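Local coordinates for niemann-Pick type C2 protein (Camponotus japonicus, PDB 3WEB) that binds oleic acid in an immunoglobulin-like beta-sandwich and probably carries lipid-like chemical signals in worker ants, at residues Pro71-Cys74 with Asp78-Val81. Sequence-based numbering, arbitrary orientation.
Sequences PEIC and DSGV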
ATOM      1  N   PRO A  71       0.741   2.141 -10.751  1.00 19.60           N
ATOM      2  CA  PRO A  71       1.061   3.129  -9.707  1.00 18.91           C
ATOM      3  C   PRO A  71       0.207   4.392  -9.742  1.00 18.56           C
ATOM      4  O   PRO A  71       0.081   5.067  -8.725  1.00 17.82           O
ATOM      5  CB  PRO A  71       2.529   3.482  -9.982  1.00 18.53           C
ATOM      6  CG  PRO A  71       2.729   3.186 -11.426  1.00 18.68           C
ATOM      7  CD  PRO A  71       1.813   2.044 -11.764  1.00 18.95           C
ATOM      8  N   GLU A  72      -0.363   4.719 -10.901  1.00 18.87           N
ATOM      9  CA  GLU A  72      -1.252   5.870 -10.988  1.00 19.05           C
ATOM     10  C   GLU A  72      -2.656   5.436 -10.579  1.00 18.63           C
ATOM     11  O   GLU A  72      -3.503   5.089 -11.409  1.00 18.58           O
ATOM     12  CB  GLU A  72      -1.207   6.528 -12.370  1.00 19.84           C
ATOM     13  CG  GLU A  72       0.106   7.248 -12.640  1.00 22.03           C
ATOM     14  CD  GLU A  72      -0.009   8.270 -13.752  1.00 22.70           C
ATOM     15  OE1 GLU A  72      -0.317   9.441 -13.452  1.00 23.06           O
ATOM     16  OE2 GLU A  72       0.219   7.903 -14.923  1.00 23.90           O
ATOM     17  N   ILE A  73      -2.862   5.462  -9.267  1.00 18.51           N
ATOM     18  CA  ILE A  73      -4.066   4.973  -8.601  1.00 19.67           C
ATOM     19  C   ILE A  73      -5.359   5.571  -9.144  1.00 19.07           C
ATOM     20  O   ILE A  73      -6.357   4.863  -9.297  1.00 18.68           O
ATOM     21  CB  ILE A  73      -3.973   5.259  -7.080  1.00 20.65           C
ATOM     22  CG1 ILE A  73      -2.696   4.644  -6.478  1.00 21.70           C
ATOM     23  CG2 ILE A  73      -5.251   4.847  -6.356  1.00 22.69           C
ATOM     24  CD1 ILE A  73      -2.473   3.180  -6.783  1.00 21.73           C
ATOM     25  N   CYS A  74      -5.341   6.870  -9.428  1.00 19.28           N
ATOM     26  CA  CYS A  74      -6.537   7.570  -9.893  1.00 20.16           C
ATOM     27  C   CYS A  74      -6.909   7.203 -11.324  1.00 20.48           C
ATOM     28  O   CYS A  74      -8.050   7.393 -11.742  1.00 20.20           O
ATOM     29  CB  CYS A  74      -6.355   9.081  -9.757  1.00 20.57           C
ATOM     30  SG  CYS A  74      -6.611   9.637  -8.062  1.00 22.28           S
ATOM     31  N   ASP A  78     -10.088   0.086 -11.580  1.00 19.91           N
ATOM     32  CA  ASP A  78     -10.468  -0.818 -10.496  1.00 20.10           C
ATOM     33  C   ASP A  78     -10.066  -0.343  -9.085  1.00 18.52           C
ATOM     34  O   ASP A  78     -10.404  -0.996  -8.099  1.00 18.80           O
ATOM     35  CB  ASP A  78      -9.913  -2.225 -10.760  1.00 21.60           C
ATOM     36  CG  ASP A  78     -10.395  -2.811 -12.082  1.00 22.66           C
ATOM     37  OD1 ASP A  78     -11.610  -2.740 -12.367  1.00 23.98           O
ATOM     38  OD2 ASP A  78      -9.557  -3.345 -12.838  1.00 23.52           O
ATOM     39  N   SER A  79      -9.364   0.789  -8.979  1.00 17.49           N
ATOM     40  CA  SER A  79      -8.871   1.251  -7.674  1.00 16.47           C
ATOM     41  C   SER A  79      -9.975   1.745  -6.732  1.00 16.34           C
ATOM     42  O   SER A  79      -9.799   1.761  -5.515  1.00 16.36           O
ATOM     43  CB  SER A  79      -7.838   2.361  -7.846  1.00 16.58           C
ATOM     44  OG  SER A  79      -8.494   3.571  -8.185  1.00 16.62           O
ATOM     45  N   GLY A  80     -11.089   2.182  -7.301  1.00 16.04           N
ATOM     46  CA  GLY A  80     -12.177   2.759  -6.516  1.00 15.70           C
ATOM     47  C   GLY A  80     -11.934   4.203  -6.107  1.00 15.47           C
ATOM     48  O   GLY A  80     -12.742   4.790  -5.370  1.00 15.01           O
ATOM     49  N   VAL A  81     -10.821   4.768  -6.576  1.00 15.23           N
ATOM     50  CA  VAL A  81     -10.427   6.131  -6.226  1.00 15.29           C
ATOM     51  C   VAL A  81     -10.418   7.015  -7.471  1.00 15.67           C
ATOM     52  O   VAL A  81      -9.746   6.708  -8.456  1.00 15.47           O
ATOM     53  CB  VAL A  81      -9.026   6.177  -5.568  1.00 15.48           C
ATOM     54  CG1 VAL A  81      -8.662   7.605  -5.171  1.00 15.02           C
ATOM     55  CG2 VAL A  81      -8.973   5.282  -4.349  1.00 15.59           C
TER
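Ser79 reaches across to the carbonyl of Ile73, its OG 2.7 Å from Ile73 O, and this polar point is where the two arms of the loop come closest. The same hydroxyl accepts the backbone N-H of Val81 at 3.1 Å and 160°, an ST turn that ties the serine to the main chain two residues on. Asp76 O is a further hydrogen-bonding neighbour of Ser79 OG. With chi1 at 76°, OG sits between the backbone N and carbonyl carbon of Ser79, from where it can face both Ile73 O and the Val81 amide.

Beside this polar knot the packing is apolar. Ile73 CG2, turned anti to its own backbone N, lies 3.9 Å from Ser79 CB and 4.1 Å from Val81 CB, while CG1 of Val81 meets Cys74 SG at 4.1 Å. That sulfur is held by a disulfide to Cys83, just beyond Val81. The side chain of Ile73 lies about 6 Å from the bound oleic acid. The far side is looser: Asp78 and Gly80 lie exposed on the outer turn, and Glu72, which does not touch the other arm, uses OE1 for a salt bridge to Lys75 and a hydrogen bond to Asn50.

The whole contact belongs to the long connection between strands 62-66 and 91-99. Ile73 packs on Val51 and Ala53, and Ser79 and Val81 rest on Tyr93, so this disulfide-closed loop of the ML domain spans the immunoglobulin-like sandwich from strand 51-59 of one sheet to strand 91-99 of the other.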